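Local coordinates for putative TetR-family transcriptional regulator (Bordetella parapertussis 12822, PDB 3CCY), which probably binds cis-regulatory DNA and represses transcription as a dimeric, all-helical regulator, at residues Q30-T35 with S57-L62; S72-C77 with R132-Y137; R90-V95 with L185-V190. All coordinates share one frame; numbering follows the deposited sequence.

Contact 1: residues Q30-T35 with S57-L62; sequences QGYSET and SKEAVL
K58 lays its side chain across one face of the Y32 ring, with CE over the ring centre and 3.4 Å from the Y32 centroid. CG of K58 is anti to its backbone N (chi1 -169°); the extended chain beyond it carries CE over the ring and NZ on to the loop backbone. NZ ends 4.0 Å from the Y32 centroid, still over the face, in a cation-pi contact that joins the CH-pi contact of CE. The same ammonium hydrogen-bonds to Y32 O at 2.6 Å, from above the carbonyl plane; a weak bond to T35 O is less certain. Beyond the far end of the ring, Y32 OH rests 3.2 Å from E59 CG. L62 comes in obliquely, its CD2 3.6 Å from Y32 CE1. S57 OG caps the helix by accepting from E59 N. The F27 ring meets the Y32 ring, and C115 and A118 touch the Y32 side chain. The arrangement ties the turn between helices 15-29 and 37-43 to the start of helix 58-81, within an N-terminal helical DNA-binding domain of the TetR type; in this protein the predicted helix-turn-helix covers residues 36-55.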
loop_
_atom_site.group_PDB
_atom_site.type_symbol
_atom_site.label_atom_id
_atom_site.label_comp_id
_atom_site.label_asym_id
_atom_site.label_seq_id
_atom_site.Cartn_x
_atom_site.Cartn_y
_atom_site.Cartn_z
ATOM N N GLN A 30 14.724 6.501 2.669
ATOM C CA GLN A 30 15.180 6.611 1.268
ATOM C C GLN A 30 15.087 5.331 0.440
ATOM O O GLN A 30 15.089 5.395 -0.796
ATOM C CB GLN A 30 16.603 7.181 1.163
ATOM C CG GLN A 30 17.670 6.445 1.954
ATOM C CD GLN A 30 18.053 7.180 3.231
ATOM O OE1 GLN A 30 17.189 7.593 4.015
ATOM N NE2 GLN A 30 19.354 7.349 3.445
ATOM N N GLY A 31 15.018 4.179 1.109
ATOM C CA GLY A 31 14.903 2.895 0.418
ATOM C C GLY A 31 16.195 2.103 0.351
ATOM O O GLY A 31 17.261 2.571 0.772
ATOM N N TYR A 32 16.093 0.903 -0.210
ATOM C CA TYR A 32 17.211 -0.034 -0.255
ATOM C C TYR A 32 18.335 0.378 -1.214
ATOM O O TYR A 32 19.485 0.510 -0.791
ATOM C CB TYR A 32 16.710 -1.453 -0.560
ATOM C CG TYR A 32 17.798 -2.505 -0.564
ATOM C CD1 TYR A 32 18.171 -3.161 0.613
ATOM C CD2 TYR A 32 18.461 -2.840 -1.745
ATOM C CE1 TYR A 32 19.171 -4.128 0.610
ATOM C CE2 TYR A 32 19.462 -3.801 -1.757
ATOM C CZ TYR A 32 19.813 -4.441 -0.580
ATOM O OH TYR A 32 20.808 -5.391 -0.600
ATOM N N SER A 33 18.013 0.578 -2.492
ATOM C CA SER A 33 19.033 0.946 -3.492
ATOM C C SER A 33 19.671 2.295 -3.186
ATOM O O SER A 33 20.828 2.528 -3.529
ATOM C CB SER A 33 18.450 0.951 -4.906
ATOM O OG SER A 33 17.407 1.904 -5.015
ATOM N N GLU A 34 18.908 3.170 -2.531
ATOM C CA GLU A 34 19.385 4.491 -2.127
ATOM C C GLU A 34 20.406 4.431 -0.982
ATOM O O GLU A 34 21.322 5.252 -0.919
ATOM C CB GLU A 34 18.200 5.386 -1.747
ATOM C CG GLU A 34 17.414 5.933 -2.943
ATOM C CD GLU A 34 18.034 7.204 -3.536
ATOM O OE1 GLU A 34 18.838 7.103 -4.499
ATOM O OE2 GLU A 34 17.718 8.309 -3.031
ATOM N N THR A 35 20.244 3.444 -0.100
ATOM C CA THR A 35 21.096 3.256 1.083
ATOM C C THR A 35 22.277 2.331 0.766
ATOM O O THR A 35 22.084 1.196 0.340
ATOM C CB THR A 35 20.276 2.639 2.259
ATOM O OG1 THR A 35 19.092 3.411 2.485
ATOM C CG2 THR A 35 21.100 2.567 3.544
ATOM N N SER A 57 26.769 -9.172 3.287
ATOM C CA SER A 57 26.270 -8.328 2.218
ATOM C C SER A 57 25.210 -7.366 2.746
ATOM O O SER A 57 24.702 -7.526 3.857
ATOM C CB SER A 57 25.699 -9.206 1.091
ATOM O OG SER A 57 24.994 -8.445 0.118
ATOM N N LYS A 58 24.906 -6.360 1.935
ATOM C CA LYS A 58 23.772 -5.478 2.130
ATOM C C LYS A 58 22.484 -6.316 2.086
ATOM O O LYS A 58 21.548 -6.075 2.858
ATOM C CB LYS A 58 23.795 -4.418 1.029
ATOM C CG LYS A 58 22.854 -3.244 1.187
ATOM C CD LYS A 58 22.954 -2.358 -0.057
ATOM C CE LYS A 58 21.660 -1.591 -0.291
ATOM N NZ LYS A 58 21.614 -0.825 -1.589
ATOM N N GLU A 59 22.456 -7.314 1.197
ATOM C CA GLU A 59 21.316 -8.238 1.076
ATOM C C GLU A 59 21.140 -9.092 2.323
ATOM O O GLU A 59 20.012 -9.403 2.700
ATOM C CB GLU A 59 21.463 -9.151 -0.145
ATOM C CG GLU A 59 21.557 -8.418 -1.474
ATOM C CD GLU A 59 21.669 -9.359 -2.663
ATOM O OE1 GLU A 59 22.618 -10.182 -2.703
ATOM O OE2 GLU A 59 20.811 -9.262 -3.570
ATOM N N ALA A 60 22.256 -9.463 2.951
ATOM C CA ALA A 60 22.252 -10.239 4.192
ATOM C C ALA A 60 21.607 -9.450 5.337
ATOM O O ALA A 60 20.815 -10.000 6.109
ATOM C CB ALA A 60 23.674 -10.669 4.564
ATOM N N VAL A 61 21.947 -8.162 5.437
ATOM C CA VAL A 61 21.304 -7.256 6.396
ATOM C C VAL A 61 19.797 -7.224 6.159
ATOM O O VAL A 61 19.031 -7.399 7.090
ATOM C CB VAL A 61 21.900 -5.827 6.340
ATOM C CG1 VAL A 61 21.215 -4.916 7.352
ATOM C CG2 VAL A 61 23.405 -5.865 6.599
ATOM N N LEU A 62 19.391 -7.038 4.905
ATOM C CA LEU A 62 17.980 -7.030 4.550
ATOM C C LEU A 62 17.292 -8.374 4.808
ATOM O O LEU A 62 16.207 -8.411 5.390
ATOM C CB LEU A 62 17.764 -6.584 3.089
ATOM C CG LEU A 62 16.327 -6.542 2.541
ATOM C CD1 LEU A 62 15.432 -5.563 3.296
ATOM C CD2 LEU A 62 16.276 -6.219 1.070
#

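Contact 2: residues S72-C77 with R132-Y137; sequences SLLERC and RELIAY
L74 and L134 meet where helix 58-81, the connection from the DNA-binding domain, runs beside helix 122-145 in the all-helical body of a TetR-family regulator. The two segments point the same way, with axes 27° apart and 10.1 Å at closest approach, and the gap is filled by apolar side chains without a hydrogen bond from one segment to the other. L74 reaches across with one methyl. Its CG is anti to the carbonyl carbon (chi1 -76°), and CD2 settles against the backbone of the opposite helix, 3.7 Å from L134 N. This methyl also meets E133 CB, the L74 and E133 side chains crossing at about a right angle, and touches the Y137 ring obliquely at CE2. In return, L134 sends CD1 back between L73 and C77: L134 CD1 is 3.9 Å from L73 CG and 3.6 Å from C77 SG, although the sulfur belongs to one of two modelled conformers. L73 and L134 also cross at about a right angle, and their CD2 methyls come within 4.1 Å of each other. F98 of helix 87-115 touches L73, C77 and L134, so a third helix also covers this cluster. At the polar margin, the phenol of Y137 is hydrogen-bonded through OH to NE of R78, one residue beyond the first segment, and E133 OE1 makes a long, weak ion pair with the same arginine. E133 O lies over one face of the Y137 ring, offset toward the rim, and at the CD2 atom of Y137 the CB of C77 approaches obliquely to 3.9 Å.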
loop_
_atom_site.group_PDB
_atom_site.type_symbol
_atom_site.label_atom_id
_atom_site.label_comp_id
_atom_site.label_asym_id
_atom_site.label_seq_id
_atom_site.Cartn_x
_atom_site.Cartn_y
_atom_site.Cartn_z
ATOM N N SER A 72 8.587 -13.402 13.667
ATOM C CA SER A 72 7.952 -12.879 14.888
ATOM C C SER A 72 6.437 -12.712 14.729
ATOM O O SER A 72 5.652 -13.102 15.611
ATOM C CB SER A 72 8.581 -11.549 15.267
ATOM O OG SER A 72 8.564 -11.370 16.665
ATOM N N LEU A 73 6.029 -12.131 13.603
ATOM C CA LEU A 73 4.639 -11.899 13.325
ATOM C C LEU A 73 3.874 -13.244 13.292
ATOM O O LEU A 73 2.782 -13.369 13.861
ATOM C CB LEU A 73 4.527 -11.159 11.994
ATOM C CG LEU A 73 3.307 -10.334 11.633
ATOM C CD1 LEU A 73 2.617 -9.674 12.830
ATOM C CD2 LEU A 73 3.719 -9.283 10.572
ATOM N N LEU A 74 4.457 -14.240 12.619
ATOM C CA LEU A 74 3.866 -15.573 12.539
ATOM C C LEU A 74 3.702 -16.231 13.906
ATOM O O LEU A 74 2.657 -16.791 14.183
ATOM C CB LEU A 74 4.675 -16.493 11.594
ATOM C CG LEU A 74 4.474 -16.222 10.082
ATOM C CD1 LEU A 74 5.504 -17.007 9.270
ATOM C CD2 LEU A 74 3.053 -16.572 9.580
ATOM N N GLU A 75 4.717 -16.149 14.760
ATOM C CA GLU A 75 4.629 -16.780 16.069
ATOM C C GLU A 75 3.565 -16.086 16.897
ATOM O O GLU A 75 2.743 -16.756 17.504
ATOM C CB GLU A 75 5.957 -16.780 16.822
ATOM C CG GLU A 75 6.237 -18.048 17.684
ATOM C CD GLU A 75 5.075 -19.108 17.805
ATOM O OE1 GLU A 75 4.198 -18.954 18.708
ATOM O OE2 GLU A 75 5.085 -20.125 17.031
ATOM N N ARG A 76 3.537 -14.755 16.872
ATOM C CA ARG A 76 2.573 -14.042 17.691
ATOM C C ARG A 76 1.140 -14.265 17.245
ATOM O O ARG A 76 0.255 -14.372 18.091
ATOM C CB ARG A 76 2.989 -12.590 17.882
ATOM C CG ARG A 76 4.315 -12.561 18.680
ATOM C CD ARG A 76 4.916 -11.207 18.836
ATOM N NE ARG A 76 4.091 -10.363 19.687
ATOM C CZ ARG A 76 4.174 -9.041 19.720
ATOM N NH1 ARG A 76 5.071 -8.422 18.969
ATOM N NH2 ARG A 76 3.341 -8.350 20.486
ATOM N N CYS A 77 0.933 -14.379 15.931
ATOM C CA CYS A 77 -0.359 -14.763 15.345
ATOM C C CYS A 77 -0.834 -16.114 15.859
ATOM O O CYS A 77 -2.018 -16.312 16.135
ATOM C CB CYS A 77 -0.252 -14.879 13.824
ATOM S SG CYS A 77 -0.471 -13.383 12.922
ATOM N N ARG A 132 2.588 -15.605 2.762
ATOM C CA ARG A 132 1.396 -16.370 2.399
ATOM C C ARG A 132 0.777 -17.090 3.617
ATOM O O ARG A 132 -0.449 -17.161 3.747
ATOM C CB ARG A 132 1.742 -17.367 1.312
ATOM C CG ARG A 132 1.744 -16.766 -0.083
ATOM C CD ARG A 132 2.260 -17.793 -1.059
ATOM N NE ARG A 132 2.491 -17.248 -2.394
ATOM C CZ ARG A 132 3.464 -17.660 -3.208
ATOM N NH1 ARG A 132 4.323 -18.599 -2.803
ATOM N NH2 ARG A 132 3.594 -17.118 -4.416
ATOM N N GLU A 133 1.628 -17.607 4.506
ATOM C CA GLU A 133 1.183 -18.178 5.781
ATOM C C GLU A 133 0.359 -17.197 6.608
ATOM O O GLU A 133 -0.670 -17.553 7.159
ATOM C CB GLU A 133 2.389 -18.646 6.616
ATOM C CG GLU A 133 3.147 -19.777 5.986
ATOM C CD GLU A 133 4.268 -20.303 6.883
ATOM O OE1 GLU A 133 3.995 -20.641 8.049
ATOM O OE2 GLU A 133 5.421 -20.367 6.428
ATOM N N LEU A 134 0.859 -15.967 6.705
ATOM C CA LEU A 134 0.267 -14.903 7.454
ATOM C C LEU A 134 -1.083 -14.507 6.884
ATOM O O LEU A 134 -2.057 -14.399 7.622
ATOM C CB LEU A 134 1.181 -13.701 7.390
ATOM C CG LEU A 134 0.782 -12.503 8.238
ATOM C CD1 LEU A 134 1.023 -12.799 9.705
ATOM C CD2 LEU A 134 1.614 -11.294 7.745
ATOM N N ILE A 135 -1.116 -14.294 5.575
ATOM C CA ILE A 135 -2.354 -14.082 4.855
ATOM C C ILE A 135 -3.372 -15.222 5.121
ATOM O O ILE A 135 -4.563 -14.961 5.359
ATOM C CB ILE A 135 -2.048 -13.925 3.356
ATOM C CG1 ILE A 135 -1.220 -12.652 3.148
ATOM C CG2 ILE A 135 -3.347 -13.928 2.486
ATOM C CD1 ILE A 135 -0.799 -12.399 1.758
ATOM N N ALA A 136 -2.887 -16.467 5.082
ATOM C CA ALA A 136 -3.731 -17.654 5.291
ATOM C C ALA A 136 -4.393 -17.594 6.677
ATOM O O ALA A 136 -5.589 -17.875 6.817
ATOM C CB ALA A 136 -2.928 -18.952 5.125
ATOM N N TYR A 137 -3.638 -17.191 7.683
ATOM C CA TYR A 137 -4.200 -17.069 9.022
ATOM C C TYR A 137 -5.409 -16.117 9.019
ATOM O O TYR A 137 -6.422 -16.392 9.650
ATOM C CB TYR A 137 -3.160 -16.571 10.034
ATOM C CG TYR A 137 -2.136 -17.602 10.460
ATOM C CD1 TYR A 137 -2.476 -18.937 10.566
ATOM C CD2 TYR A 137 -0.823 -17.224 10.813
ATOM C CE1 TYR A 137 -1.559 -19.895 10.976
ATOM C CE2 TYR A 137 0.131 -18.199 11.246
ATOM C CZ TYR A 137 -0.263 -19.524 11.311
ATOM O OH TYR A 137 0.611 -20.528 11.689
#

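Contact 3: residues R90-V95 with L185-V190; sequences RFLQIV and LAERTV
V190 projects a methyl bump into a hollow formed by F91, L92 and V95. Its CG2 is 3.7 Å from both L92 CD1 and V95 CG2, and 3.9 Å from F91 CE2, so one branch meets all three residues. That branch stands anti to the carbonyl carbon of V190, while CG1 is anti to the backbone N (chi1 174°) and brushes the F91 ring at CD2 and CE2. The F91 ring is met obliquely by V190 CG2, and one of its faces is covered near the rim by V95 CG2. V190 slides past the F91 and V95 side chains in opposite directions but crosses L92 at about a right angle. These side chains join helix 87-115 to helix 182-195 in the C-terminal domain of the TetR-type fold, the segment axes 9.2 Å apart and turned by 131°. One turn earlier on helix 182-195, the small A186 lets the backbones come close: its CB receives V95 CG1 at 3.9 Å. L92 CD1 also lies against E187 CA, beside a glutamate whose carboxylate pairs with K96. R188, pointing away from segment 90-95, forms a salt bridge with D159 of the second subunit; T189 also packs on L162 of that subunit.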
loop_
_atom_site.group_PDB
_atom_site.type_symbol
_atom_site.label_atom_id
_atom_site.label_comp_id
_atom_site.label_asym_id
_atom_site.label_seq_id
_atom_site.Cartn_x
_atom_site.Cartn_y
_atom_site.Cartn_z
ATOM N N ARG A 90 -10.873 -13.605 18.144
ATOM C CA ARG A 90 -9.588 -13.970 17.526
ATOM C C ARG A 90 -9.275 -13.038 16.389
ATOM O O ARG A 90 -8.130 -12.612 16.252
ATOM C CB ARG A 90 -9.565 -15.429 17.039
ATOM C CG ARG A 90 -9.372 -16.483 18.189
ATOM C CD ARG A 90 -8.898 -17.880 17.680
ATOM N NE ARG A 90 -9.762 -18.361 16.615
ATOM C CZ ARG A 90 -10.840 -19.128 16.783
ATOM N NH1 ARG A 90 -11.194 -19.557 17.977
ATOM N NH2 ARG A 90 -11.557 -19.462 15.724
ATOM N N PHE A 91 -10.279 -12.722 15.559
ATOM C CA PHE A 91 -10.079 -11.854 14.413
ATOM C C PHE A 91 -9.655 -10.456 14.874
ATOM O O PHE A 91 -8.660 -9.919 14.378
ATOM C CB PHE A 91 -11.307 -11.765 13.482
ATOM C CG PHE A 91 -11.103 -10.841 12.289
ATOM C CD1 PHE A 91 -10.176 -11.147 11.287
ATOM C CD2 PHE A 91 -11.833 -9.661 12.165
ATOM C CE1 PHE A 91 -9.982 -10.271 10.200
ATOM C CE2 PHE A 91 -11.647 -8.783 11.108
ATOM C CZ PHE A 91 -10.707 -9.082 10.106
ATOM N N LEU A 92 -10.405 -9.881 15.816
ATOM C CA LEU A 92 -10.090 -8.535 16.343
ATOM C C LEU A 92 -8.684 -8.536 17.007
ATOM O O LEU A 92 -7.932 -7.591 16.834
ATOM C CB LEU A 92 -11.161 -8.076 17.370
ATOM C CG LEU A 92 -10.831 -6.776 18.115
ATOM C CD1 LEU A 92 -10.647 -5.616 17.146
ATOM C CD2 LEU A 92 -11.853 -6.428 19.239
ATOM N N GLN A 93 -8.347 -9.607 17.732
ATOM C CA GLN A 93 -7.017 -9.720 18.334
ATOM C C GLN A 93 -5.883 -9.781 17.295
ATOM O O GLN A 93 -4.802 -9.210 17.487
ATOM C CB GLN A 93 -6.951 -10.879 19.343
ATOM C CG GLN A 93 -7.646 -10.581 20.674
ATOM C CD GLN A 93 -7.692 -11.785 21.622
ATOM O OE1 GLN A 93 -7.933 -11.626 22.833
ATOM N NE2 GLN A 93 -7.452 -12.982 21.095
ATOM N N ILE A 94 -6.117 -10.473 16.184
ATOM C CA ILE A 94 -5.156 -10.476 15.101
ATOM C C ILE A 94 -4.950 -9.070 14.533
ATOM O O ILE A 94 -3.824 -8.649 14.303
ATOM C CB ILE A 94 -5.599 -11.430 13.926
ATOM C CG1 ILE A 94 -5.491 -12.884 14.355
ATOM C CG2 ILE A 94 -4.817 -11.086 12.608
ATOM C CD1 ILE A 94 -6.226 -13.843 13.375
ATOM N N VAL A 95 -6.025 -8.327 14.303
ATOM C CA VAL A 95 -5.840 -6.988 13.734
ATOM C C VAL A 95 -5.081 -6.061 14.742
ATOM O O VAL A 95 -4.234 -5.278 14.355
ATOM C CB VAL A 95 -7.200 -6.350 13.334
ATOM C CG1 VAL A 95 -6.997 -4.911 12.737
ATOM C CG2 VAL A 95 -7.928 -7.279 12.338
ATOM N N LEU A 185 -7.638 2.187 16.362
ATOM C CA LEU A 185 -7.646 2.042 14.900
ATOM C C LEU A 185 -8.088 0.606 14.520
ATOM O O LEU A 185 -8.861 0.401 13.556
ATOM C CB LEU A 185 -6.270 2.407 14.300
ATOM C CG LEU A 185 -6.134 2.164 12.798
ATOM C CD1 LEU A 185 -7.121 3.058 12.042
ATOM C CD2 LEU A 185 -4.678 2.465 12.310
ATOM N N ALA A 186 -7.604 -0.378 15.280
ATOM C CA ALA A 186 -7.898 -1.786 15.038
ATOM C C ALA A 186 -9.388 -2.046 15.216
ATOM O O ALA A 186 -9.997 -2.677 14.342
ATOM C CB ALA A 186 -7.076 -2.727 16.017
ATOM N N GLU A 187 -9.957 -1.563 16.332
ATOM C CA GLU A 187 -11.410 -1.693 16.605
ATOM C C GLU A 187 -12.274 -1.092 15.525
ATOM O O GLU A 187 -13.272 -1.698 15.099
ATOM C CB GLU A 187 -11.776 -1.133 17.976
ATOM C CG GLU A 187 -11.093 -1.977 19.059
ATOM C CD GLU A 187 -11.303 -1.531 20.489
ATOM O OE1 GLU A 187 -11.543 -0.320 20.709
ATOM O OE2 GLU A 187 -11.191 -2.407 21.400
ATOM N N ARG A 188 -11.885 0.113 15.097
ATOM C CA ARG A 188 -12.526 0.809 13.983
ATOM C C ARG A 188 -12.446 0.012 12.672
ATOM O O ARG A 188 -13.450 -0.137 11.985
ATOM C CB ARG A 188 -11.832 2.143 13.727
ATOM C CG ARG A 188 -12.601 3.058 12.693
ATOM C CD ARG A 188 -13.847 3.558 13.340
ATOM N NE ARG A 188 -14.507 4.642 12.607
ATOM C CZ ARG A 188 -15.523 5.335 13.111
ATOM N NH1 ARG A 188 -15.951 5.055 14.335
ATOM N NH2 ARG A 188 -16.109 6.278 12.409
ATOM N N THR A 189 -11.236 -0.399 12.293
ATOM C CA THR A 189 -10.997 -1.252 11.104
ATOM C C THR A 189 -11.903 -2.511 11.080
ATOM O O THR A 189 -12.562 -2.825 10.081
ATOM C CB THR A 189 -9.523 -1.667 11.054
ATOM O OG1 THR A 189 -8.729 -0.473 10.990
ATOM C CG2 THR A 189 -9.226 -2.573 9.838
ATOM N N VAL A 190 -11.960 -3.200 12.194
ATOM C CA VAL A 190 -12.839 -4.360 12.315
ATOM C C VAL A 190 -14.332 -4.042 12.271
ATOM O O VAL A 190 -15.084 -4.742 11.575
ATOM C CB VAL A 190 -12.497 -5.155 13.597
ATOM C CG1 VAL A 190 -13.496 -6.297 13.836
ATOM C CG2 VAL A 190 -11.086 -5.723 13.477
#

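Helix 58-81 carries two of these sites: contact 1, in the DNA-binding domain, at its N-terminal end and contact 2 further along, with centres 24 Å apart and nearest atoms about 12 Å apart. Contact 3, in the C-terminal domain, lies 32 Å from contact 1, centre to centre, on the opposite side of the chain's centre. It is closer to contact 2, 15 Å between centres and about 5 Å between nearest atoms, although the two do not touch. Helix 87-115 touches or contributes to all three, supplying C115 near Y32, F98 to the cluster of contact 2 and segment 90-95 itself. Contacts 1 and 3 both border the second subunit, the former through S33; contact 2 does not.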